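Local atomic coordinates of synaptonemal complex protein 2 (PDB entry 5IWZ), a protein that forms a major part of the axial and lateral elements of synaptonemal complexes in meiotic prophase and is required for normal chromosome synapsis and insertion of SYCP3. Residues 351-357 with 373-379; 343-347 with 383-388; 295-299 with 318-322. One frame throughout, in Å; residues are numbered along the deposited sequence.

Contact 1 (351-357 with 373-379)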
loop_
_atom_site.group_PDB
_atom_site.type_symbol
_atom_site.label_atom_id
_atom_site.label_comp_id
_atom_site.label_asym_id
_atom_site.label_seq_id
_atom_site.Cartn_x
_atom_site.Cartn_y
_atom_site.Cartn_z
ATOM N N SER A 351 -37.419 9.898 -4.171
ATOM C CA SER A 351 -36.644 10.021 -5.408
ATOM C C SER A 351 -35.136 9.886 -5.174
ATOM O O SER A 351 -34.333 10.403 -5.955
ATOM C CB SER A 351 -36.973 11.327 -6.142
ATOM O OG SER A 351 -38.281 11.256 -6.686
ATOM N N LYS A 352 -34.746 9.165 -4.115
ATOM C CA LYS A 352 -33.347 8.876 -3.813
ATOM C C LYS A 352 -33.167 7.372 -3.634
ATOM O O LYS A 352 -34.082 6.668 -3.200
ATOM C CB LYS A 352 -32.889 9.635 -2.538
ATOM C CG LYS A 352 -32.909 11.181 -2.684
ATOM C CD LYS A 352 -32.664 11.880 -1.341
ATOM C CE LYS A 352 -33.957 11.997 -0.521
ATOM N NZ LYS A 352 -33.761 12.666 0.813
ATOM N N LYS A 353 -31.990 6.874 -3.986
ATOM C CA LYS A 353 -31.625 5.491 -3.712
ATOM C C LYS A 353 -30.643 5.461 -2.545
ATOM O O LYS A 353 -29.553 6.040 -2.632
ATOM C CB LYS A 353 -31.005 4.827 -4.938
ATOM C CG LYS A 353 -31.991 4.114 -5.817
ATOM C CD LYS A 353 -31.287 3.341 -6.907
ATOM C CE LYS A 353 -32.302 2.902 -7.944
ATOM N NZ LYS A 353 -31.658 2.699 -9.269
ATOM N N LEU A 354 -31.021 4.767 -1.475
ATOM C CA LEU A 354 -30.237 4.685 -0.252
ATOM C C LEU A 354 -29.548 3.331 -0.185
ATOM O O LEU A 354 -30.214 2.290 -0.166
ATOM C CB LEU A 354 -31.124 4.877 0.978
ATOM C CG LEU A 354 -30.402 4.817 2.321
ATOM C CD1 LEU A 354 -29.240 5.779 2.318
ATOM C CD2 LEU A 354 -31.364 5.116 3.491
ATOM N N LEU A 355 -28.221 3.347 -0.186
ATOM C CA LEU A 355 -27.415 2.163 0.092
ATOM C C LEU A 355 -27.012 2.238 1.559
ATOM O O LEU A 355 -26.264 3.143 1.953
ATOM C CB LEU A 355 -26.184 2.114 -0.816
ATOM C CG LEU A 355 -25.122 1.062 -0.446
ATOM C CD1 LEU A 355 -25.666 -0.357 -0.615
ATOM C CD2 LEU A 355 -23.877 1.274 -1.325
ATOM N N THR A 356 -27.511 1.298 2.362
ATOM C CA THR A 356 -27.183 1.194 3.780
ATOM C C THR A 356 -26.291 -0.019 3.997
ATOM O O THR A 356 -26.717 -1.145 3.726
ATOM C CB THR A 356 -28.449 1.057 4.622
ATOM O OG1 THR A 356 -29.297 2.173 4.363
ATOM C CG2 THR A 356 -28.100 1.039 6.126
ATOM N N LEU A 357 -25.058 0.216 4.469
ATOM C CA LEU A 357 -24.095 -0.845 4.783
ATOM C C LEU A 357 -24.028 -1.019 6.287
ATOM O O LEU A 357 -23.644 -0.088 6.998
ATOM C CB LEU A 357 -22.687 -0.525 4.277
ATOM C CG LEU A 357 -22.336 -0.288 2.808
ATOM C CD1 LEU A 357 -20.842 0.096 2.697
ATOM C CD2 LEU A 357 -22.654 -1.524 1.986
ATOM N N LEU A 373 -22.929 2.727 7.360
ATOM C CA LEU A 373 -22.631 3.761 6.385
ATOM C C LEU A 373 -23.810 3.873 5.433
ATOM O O LEU A 373 -24.279 2.857 4.909
ATOM C CB LEU A 373 -21.354 3.428 5.609
ATOM C CG LEU A 373 -20.041 3.691 6.341
ATOM C CD1 LEU A 373 -18.929 2.900 5.661
ATOM C CD2 LEU A 373 -19.729 5.185 6.319
ATOM N N LEU A 374 -24.278 5.099 5.215
ATOM C CA LEU A 374 -25.414 5.389 4.349
ATOM C C LEU A 374 -24.948 6.253 3.187
ATOM O O LEU A 374 -24.268 7.264 3.392
ATOM C CB LEU A 374 -26.528 6.118 5.118
ATOM C CG LEU A 374 -27.470 5.340 6.037
ATOM C CD1 LEU A 374 -26.746 4.618 7.204
ATOM C CD2 LEU A 374 -28.526 6.296 6.569
ATOM N N PHE A 375 -25.293 5.845 1.972
ATOM C CA PHE A 375 -24.976 6.592 0.765
ATOM C C PHE A 375 -26.279 6.860 0.023
ATOM O O PHE A 375 -27.022 5.919 -0.285
ATOM C CB PHE A 375 -24.003 5.815 -0.129
ATOM C CG PHE A 375 -22.697 5.439 0.548
ATOM C CD1 PHE A 375 -21.583 6.275 0.453
ATOM C CD2 PHE A 375 -22.587 4.269 1.272
ATOM C CE1 PHE A 375 -20.385 5.939 1.063
ATOM C CE2 PHE A 375 -21.386 3.918 1.895
ATOM C CZ PHE A 375 -20.285 4.757 1.785
ATOM N N TYR A 376 -26.566 8.133 -0.244
ATOM C CA TYR A 376 -27.739 8.523 -1.028
ATOM C C TYR A 376 -27.322 8.824 -2.463
ATOM O O TYR A 376 -26.395 9.605 -2.699
ATOM C CB TYR A 376 -28.430 9.748 -0.424
ATOM C CG TYR A 376 -29.135 9.488 0.891
ATOM C CD1 TYR A 376 -28.450 9.604 2.098
ATOM C CD2 TYR A 376 -30.478 9.131 0.929
ATOM C CE1 TYR A 376 -29.078 9.367 3.305
ATOM C CE2 TYR A 376 -31.124 8.895 2.138
ATOM C CZ TYR A 376 -30.417 9.019 3.317
ATOM O OH TYR A 376 -31.039 8.786 4.518
ATOM N N PHE A 377 -28.007 8.197 -3.412
ATOM C CA PHE A 377 -27.727 8.330 -4.830
ATOM C C PHE A 377 -28.978 8.771 -5.581
ATOM O O PHE A 377 -30.102 8.552 -5.131
ATOM C CB PHE A 377 -27.253 7.002 -5.431
ATOM C CG PHE A 377 -25.945 6.505 -4.877
ATOM C CD1 PHE A 377 -24.735 6.965 -5.388
ATOM C CD2 PHE A 377 -25.929 5.553 -3.876
ATOM C CE1 PHE A 377 -23.521 6.481 -4.895
ATOM C CE2 PHE A 377 -24.720 5.068 -3.371
ATOM C CZ PHE A 377 -23.520 5.543 -3.874
ATOM N N ASP A 378 -28.763 9.389 -6.741
ATOM C CA ASP A 378 -29.855 9.633 -7.670
ATOM C C ASP A 378 -30.507 8.313 -8.081
ATOM O O ASP A 378 -29.829 7.309 -8.304
ATOM C CB ASP A 378 -29.343 10.367 -8.902
ATOM C CG ASP A 378 -30.463 10.723 -9.865
ATOM O OD1 ASP A 378 -31.145 11.739 -9.620
ATOM O OD2 ASP A 378 -30.670 9.978 -10.843
ATOM N N GLU A 379 -31.841 8.317 -8.174
ATOM C CA GLU A 379 -32.597 7.094 -8.424
ATOM C C GLU A 379 -32.309 6.481 -9.792
ATOM O O GLU A 379 -32.507 5.272 -9.968
ATOM C CB GLU A 379 -34.092 7.385 -8.283
ATOM C CG GLU A 379 -34.477 8.725 -8.869
ATOM C CD GLU A 379 -35.958 9.025 -8.739
ATOM O OE1 GLU A 379 -36.366 10.148 -9.111
ATOM O OE2 GLU A 379 -36.708 8.143 -8.256
#

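Contact 2 (343-347 with 383-388)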
loop_
_atom_site.group_PDB
_atom_site.type_symbol
_atom_site.label_atom_id
_atom_site.label_comp_id
_atom_site.label_asym_id
_atom_site.label_seq_id
_atom_site.Cartn_x
_atom_site.Cartn_y
_atom_site.Cartn_z
ATOM N N MET A 343 -24.053 -6.905 6.283
ATOM C CA MET A 343 -25.018 -6.992 5.188
ATOM C C MET A 343 -25.355 -5.573 4.747
ATOM O O MET A 343 -24.966 -4.589 5.384
ATOM C CB MET A 343 -26.295 -7.783 5.550
ATOM C CG MET A 343 -27.232 -7.210 6.591
ATOM S SD MET A 343 -28.701 -8.284 6.877
ATOM C CE MET A 343 -27.922 -9.776 7.506
ATOM N N TYR A 344 -26.075 -5.480 3.633
ATOM C CA TYR A 344 -26.508 -4.186 3.134
ATOM C C TYR A 344 -27.904 -4.294 2.560
ATOM O O TYR A 344 -28.387 -5.381 2.230
ATOM C CB TYR A 344 -25.551 -3.643 2.068
ATOM C CG TYR A 344 -25.571 -4.360 0.736
ATOM C CD1 TYR A 344 -26.432 -3.956 -0.296
ATOM C CD2 TYR A 344 -24.692 -5.403 0.483
ATOM C CE1 TYR A 344 -26.421 -4.600 -1.527
ATOM C CE2 TYR A 344 -24.668 -6.045 -0.732
ATOM C CZ TYR A 344 -25.530 -5.651 -1.740
ATOM O OH TYR A 344 -25.494 -6.320 -2.958
ATOM N N ASN A 345 -28.545 -3.144 2.410
ATOM C CA ASN A 345 -29.786 -3.093 1.653
ATOM C C ASN A 345 -29.840 -1.796 0.858
ATOM O O ASN A 345 -29.104 -0.843 1.126
ATOM C CB ASN A 345 -31.022 -3.241 2.561
ATOM C CG ASN A 345 -31.290 -2.023 3.391
ATOM O OD1 ASN A 345 -32.000 -1.107 2.961
ATOM N ND2 ASN A 345 -30.757 -2.008 4.611
ATOM N N ILE A 346 -30.725 -1.783 -0.135
ATOM C CA ILE A 346 -30.930 -0.652 -1.033
ATOM C C ILE A 346 -32.427 -0.382 -1.087
ATOM O O ILE A 346 -33.219 -1.312 -1.276
ATOM C CB ILE A 346 -30.368 -0.935 -2.441
ATOM C CG1 ILE A 346 -28.863 -1.186 -2.371
ATOM C CG2 ILE A 346 -30.712 0.217 -3.442
ATOM C CD1 ILE A 346 -28.269 -1.763 -3.645
ATOM N N GLU A 347 -32.813 0.876 -0.883
ATOM C CA GLU A 347 -34.210 1.285 -0.845
ATOM C C GLU A 347 -34.356 2.594 -1.602
ATOM O O GLU A 347 -33.450 3.433 -1.593
ATOM C CB GLU A 347 -34.728 1.459 0.601
ATOM C CG GLU A 347 -33.775 2.233 1.522
ATOM C CD GLU A 347 -34.259 2.337 2.974
ATOM O OE1 GLU A 347 -35.264 3.048 3.226
ATOM O OE2 GLU A 347 -33.628 1.720 3.867
ATOM N N ILE A 383 -27.431 1.273 -8.610
ATOM C CA ILE A 383 -26.746 0.900 -7.372
ATOM C C ILE A 383 -26.838 -0.605 -7.139
ATOM O O ILE A 383 -25.863 -1.245 -6.727
ATOM C CB ILE A 383 -27.317 1.697 -6.184
ATOM C CG1 ILE A 383 -27.134 3.212 -6.412
ATOM C CG2 ILE A 383 -26.668 1.254 -4.869
ATOM C CD1 ILE A 383 -25.800 3.576 -7.087
ATOM N N THR A 384 -27.999 -1.201 -7.431
ATOM C CA THR A 384 -28.230 -2.595 -7.066
ATOM C C THR A 384 -27.268 -3.531 -7.786
ATOM O O THR A 384 -26.630 -4.388 -7.157
ATOM C CB THR A 384 -29.682 -2.977 -7.356
ATOM O OG1 THR A 384 -30.536 -2.359 -6.382
ATOM C CG2 THR A 384 -29.857 -4.487 -7.287
ATOM N N ASN A 385 -27.130 -3.380 -9.106
ATOM C CA ASN A 385 -26.323 -4.360 -9.823
ATOM C C ASN A 385 -24.829 -4.143 -9.626
ATOM O O ASN A 385 -24.076 -5.121 -9.580
ATOM C CB ASN A 385 -26.693 -4.367 -11.302
ATOM C CG ASN A 385 -28.064 -4.973 -11.542
ATOM O OD1 ASN A 385 -28.828 -4.490 -12.371
ATOM N ND2 ASN A 385 -28.386 -6.029 -10.798
ATOM N N VAL A 386 -24.377 -2.899 -9.461
ATOM C CA VAL A 386 -22.962 -2.688 -9.158
ATOM C C VAL A 386 -22.616 -3.190 -7.753
ATOM O O VAL A 386 -21.574 -3.820 -7.548
ATOM C CB VAL A 386 -22.585 -1.206 -9.334
ATOM C CG1 VAL A 386 -21.140 -0.995 -8.922
ATOM C CG2 VAL A 386 -22.770 -0.778 -10.788
ATOM N N THR A 387 -23.465 -2.910 -6.759
ATOM C CA THR A 387 -23.096 -3.271 -5.388
ATOM C C THR A 387 -22.905 -4.779 -5.240
ATOM O O THR A 387 -22.018 -5.228 -4.504
ATOM C CB THR A 387 -24.128 -2.755 -4.386
ATOM O OG1 THR A 387 -24.257 -1.336 -4.521
ATOM C CG2 THR A 387 -23.664 -3.039 -2.948
ATOM N N LYS A 388 -23.686 -5.581 -5.968
ATOM C CA LYS A 388 -23.568 -7.027 -5.818
ATOM C C LYS A 388 -22.299 -7.579 -6.454
ATOM O O LYS A 388 -21.923 -8.717 -6.147
ATOM C CB LYS A 388 -24.805 -7.729 -6.385
ATOM C CG LYS A 388 -24.861 -7.803 -7.889
ATOM C CD LYS A 388 -26.305 -7.837 -8.387
ATOM C CE LYS A 388 -27.050 -9.074 -7.917
ATOM N NZ LYS A 388 -28.467 -9.031 -8.401
HETATM O O HOH W 1 -27.048 -5.426 -4.927
#

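Contact 3 (295-299 with 318-322)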
loop_
_atom_site.group_PDB
_atom_site.type_symbol
_atom_site.label_atom_id
_atom_site.label_comp_id
_atom_site.label_asym_id
_atom_site.label_seq_id
_atom_site.Cartn_x
_atom_site.Cartn_y
_atom_site.Cartn_z
ATOM N N GLU A 295 -23.298 13.367 9.181
ATOM C CA GLU A 295 -23.018 13.573 7.766
ATOM C C GLU A 295 -21.515 13.721 7.555
ATOM O O GLU A 295 -20.849 14.476 8.266
ATOM C CB GLU A 295 -23.767 14.795 7.223
ATOM C CG GLU A 295 -23.505 15.070 5.729
ATOM C CD GLU A 295 -24.550 15.992 5.074
ATOM O OE1 GLU A 295 -25.189 16.793 5.794
ATOM O OE2 GLU A 295 -24.730 15.915 3.835
ATOM N N LEU A 296 -20.979 12.980 6.593
ATOM C CA LEU A 296 -19.576 13.100 6.224
ATOM C C LEU A 296 -19.399 14.293 5.295
ATOM O O LEU A 296 -20.300 14.634 4.522
ATOM C CB LEU A 296 -19.099 11.822 5.531
ATOM C CG LEU A 296 -19.328 10.524 6.308
ATOM C CD1 LEU A 296 -18.889 9.328 5.477
ATOM C CD2 LEU A 296 -18.561 10.565 7.616
ATOM N N GLN A 297 -18.236 14.941 5.370
ATOM C CA GLN A 297 -18.046 16.150 4.576
ATOM C C GLN A 297 -17.549 15.798 3.185
ATOM O O GLN A 297 -16.666 14.950 3.005
ATOM C CB GLN A 297 -17.104 17.164 5.248
ATOM C CG GLN A 297 -15.728 16.697 5.720
ATOM C CD GLN A 297 -14.866 16.141 4.659
ATOM O OE1 GLN A 297 -14.364 16.801 3.819
ATOM N NE2 GLN A 297 -14.725 14.901 4.680
ATOM N N ILE A 298 -18.153 16.439 2.198
ATOM C CA ILE A 298 -17.757 16.259 0.804
ATOM C C ILE A 298 -16.472 17.050 0.554
ATOM O O ILE A 298 -16.391 18.219 0.963
ATOM C CB ILE A 298 -18.877 16.721 -0.120
ATOM C CG1 ILE A 298 -20.117 15.843 0.103
ATOM C CG2 ILE A 298 -18.434 16.725 -1.569
ATOM C CD1 ILE A 298 -21.310 16.229 -0.750
ATOM N N PRO A 299 -15.462 16.463 -0.084
ATOM C CA PRO A 299 -14.343 17.278 -0.576
ATOM C C PRO A 299 -14.859 18.316 -1.562
ATOM O O PRO A 299 -15.599 17.994 -2.494
ATOM C CB PRO A 299 -13.428 16.256 -1.262
ATOM C CG PRO A 299 -13.873 14.916 -0.754
ATOM C CD PRO A 299 -15.339 15.057 -0.488
ATOM N N LEU A 318 -15.523 -0.724 -1.445
ATOM C CA LEU A 318 -16.079 0.561 -1.833
ATOM C C LEU A 318 -15.196 1.624 -1.194
ATOM O O LEU A 318 -14.847 1.512 -0.015
ATOM C CB LEU A 318 -17.570 0.657 -1.432
ATOM C CG LEU A 318 -18.398 1.731 -0.708
ATOM C CD1 LEU A 318 -17.848 3.125 -0.670
ATOM C CD2 LEU A 318 -19.796 1.780 -1.323
ATOM N N SER A 319 -14.784 2.617 -1.977
ATOM C CA SER A 319 -13.873 3.614 -1.439
ATOM C C SER A 319 -14.269 4.999 -1.909
ATOM O O SER A 319 -14.945 5.187 -2.931
ATOM C CB SER A 319 -12.393 3.325 -1.803
ATOM O OG SER A 319 -12.171 3.485 -3.193
ATOM N N PHE A 320 -13.827 5.985 -1.140
ATOM C CA PHE A 320 -14.175 7.352 -1.470
ATOM C C PHE A 320 -13.284 8.249 -0.639
ATOM O O PHE A 320 -12.692 7.813 0.356
ATOM C CB PHE A 320 -15.669 7.640 -1.200
ATOM C CG PHE A 320 -16.105 7.330 0.205
ATOM C CD1 PHE A 320 -16.253 8.341 1.133
ATOM C CD2 PHE A 320 -16.358 6.031 0.603
ATOM C CE1 PHE A 320 -16.650 8.054 2.428
ATOM C CE2 PHE A 320 -16.743 5.749 1.894
ATOM C CZ PHE A 320 -16.891 6.762 2.804
ATOM N N TYR A 321 -13.178 9.498 -1.076
ATOM C CA TYR A 321 -12.479 10.528 -0.330
ATOM C C TYR A 321 -13.486 11.365 0.429
ATOM O O TYR A 321 -14.623 11.565 -0.013
ATOM C CB TYR A 321 -11.661 11.456 -1.232
ATOM C CG TYR A 321 -10.467 10.822 -1.913
ATOM C CD1 TYR A 321 -9.296 10.544 -1.209
ATOM C CD2 TYR A 321 -10.492 10.552 -3.279
ATOM C CE1 TYR A 321 -8.196 9.980 -1.843
ATOM C CE2 TYR A 321 -9.400 9.992 -3.921
ATOM C CZ TYR A 321 -8.264 9.705 -3.201
ATOM O OH TYR A 321 -7.197 9.159 -3.867
ATOM N N ILE A 322 -13.049 11.875 1.567
ATOM C CA ILE A 322 -13.857 12.824 2.294
ATOM C C ILE A 322 -12.978 14.026 2.652
ATOM O O ILE A 322 -11.788 13.883 2.946
ATOM C CB ILE A 322 -14.499 12.185 3.536
ATOM C CG1 ILE A 322 -13.438 11.596 4.457
ATOM C CG2 ILE A 322 -15.562 11.161 3.169
ATOM C CD1 ILE A 322 -13.949 11.489 5.855
#

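Contact 1 (351-357 with 373-379)
Residues 352-357 and 373-378 run antiparallel as neighbours in the five-stranded sheet of the Spt16M-like (PH-clan) domain, their axes 4.5 Å apart at closest and 152° between their directions. Lys353, Leu355 and Leu357 form hydrogen-bonded pairs with Phe377, Phe375 and Leu373. Each pair closes a double N-H to C=O ring. Leu357 N to Leu373 O, at 2.8 Å, is almost straight.

On one face, Leu354 meets Tyr376. Leu354 CG stands anti to the backbone N (chi1 -180°) and, with chi2 at 53°, CD1 comes over the centre of the Tyr376 ring. CD1 lies 3.5 Å from the ring centroid, a CH-pi contact. The same methyl touches Leu374 CB at 3.9 Å.

On the other face, Leu355, Leu357, Leu373, Phe375 and Phe377 are buried. Leu357 CD1 comes to the edge of the Phe375 ring, 3.9 Å from CE2. Leu355 CB meets the edge of the Phe377 ring. Phe375 also packs edge-to-face on Phe320 of the other sheet.

The extended Lys353 chain brings NZ 2.8 Å from Glu379 O. NZ also bonds Leu381 O. The six backbone bonds fix the register, and the ammonium ties one strand to the backbone that follows the other.

Contact 2 (343-347 with 383-388)
Strand 343-347 and the start of helix 383-390 run nearly antiparallel, at 165°, with their axes 9.6 Å apart at closest. The gap is bridged by side chains, as the nearest CA atoms, those of Ile346 and Thr384, are 6.9 Å apart. Tyr344 and Ile346 both point from the strand toward the helix.

Tyr344 and Thr387 approach from opposite directions, and the threonine methyl lands on a ring face. Thr387 CG2 is displaced toward the ring's rim and lies 3.4 Å from Tyr344 CZ. This is a CH-pi contact. Thr387 OG1 is turned the other way and donates to Ile383 O at 2.7 Å, one turn back; this is consistent with the methyl facing the ring. Thr387 N donates to the same oxygen from the opposite face of its plane. Two bonds hold Ile383 O; the one from OG1 ties down the side-chain rotation of Thr387.

The arrangement belongs to the Spt16M-like domain, of the PH clan. Here, as in PH folds, a C-terminal helix packs against the beta-sheets. Val386 reaches Tyr282 and Phe284 of the other sheet, and both Val386 and Thr387 touch Phe311.

Ile346 works through its outer methyl. With chi2 extended at 168°, CD1 reaches the helix and lies 3.6 Å from Ile383 CG2. It also touches Thr384 CA at 3.5 Å.

The Tyr344 hydroxyl has a polar link. A water in the plane of the ring lies 2.7 Å from Tyr344 OH and donates to Thr384 O at a short 2.5 Å.

Contact 3 (295-299 with 318-322)
Leu296 reaches toward Phe320, and Pro299 packs against the end of the strand that carries Phe320. The contact joins the two beta-sheets of the Spt16M-like, PH-clan domain. Residues 295-299 leave the end of strand 294-295, in one sheet. Residues 318-321 are a strand of the other.

The apolar contacts are few. The Leu296 and Phe320 side chains cross at about a right angle, with Leu296 CD1 4.0 Å from Phe320 CE1. Leu296 CG stands anti to its carbonyl carbon (chi1 -54°), and CD1 extends from it toward the ring. Behind it, Leu296 CB lies 4.3 Å from Ile322 CG2. Leu296 also rests on Ala289 and Leu291, and Phe320 on Ile309 and Val334, so the pair lies between both sheets.

Main-chain oxygens are touched as well. Ile322 CB is 3.6 Å from Gln297 O, which brings the isoleucine side chain against the loop's main chain. The side chain of Gln297 is poorly ordered, and its close approach to Ile322 is doubtful.

Pro299 touches through CG and CD, which face Tyr321 O. Pro299 CG lies 3.5 Å from Tyr321 O and 4.1 Å from Tyr321 CB.

All three contacts belong to the Spt16M-like domain, and all are partly buried. Contact 1 has five buried residues and one exposed; contact 3 has as many exposed as buried. Contacts 1 and 2 share one sheet: strands 352-359 and 341-349 are neighbours, and Leu354 N lies 2.8 Å from Glu347 O. Contact 1 is a strand ladder held by backbone bonds. Contact 2 joins that sheet to the C-terminal helix through side chains and a water. Contact 3 ties a loop to the second sheet, mainly by apolar contacts without hydrogen bonds between its segments. It meets contact 1 in the interior, where Phe375 CZ is 3.7 Å from Phe320 CE2. Contacts 2 and 3 do not touch.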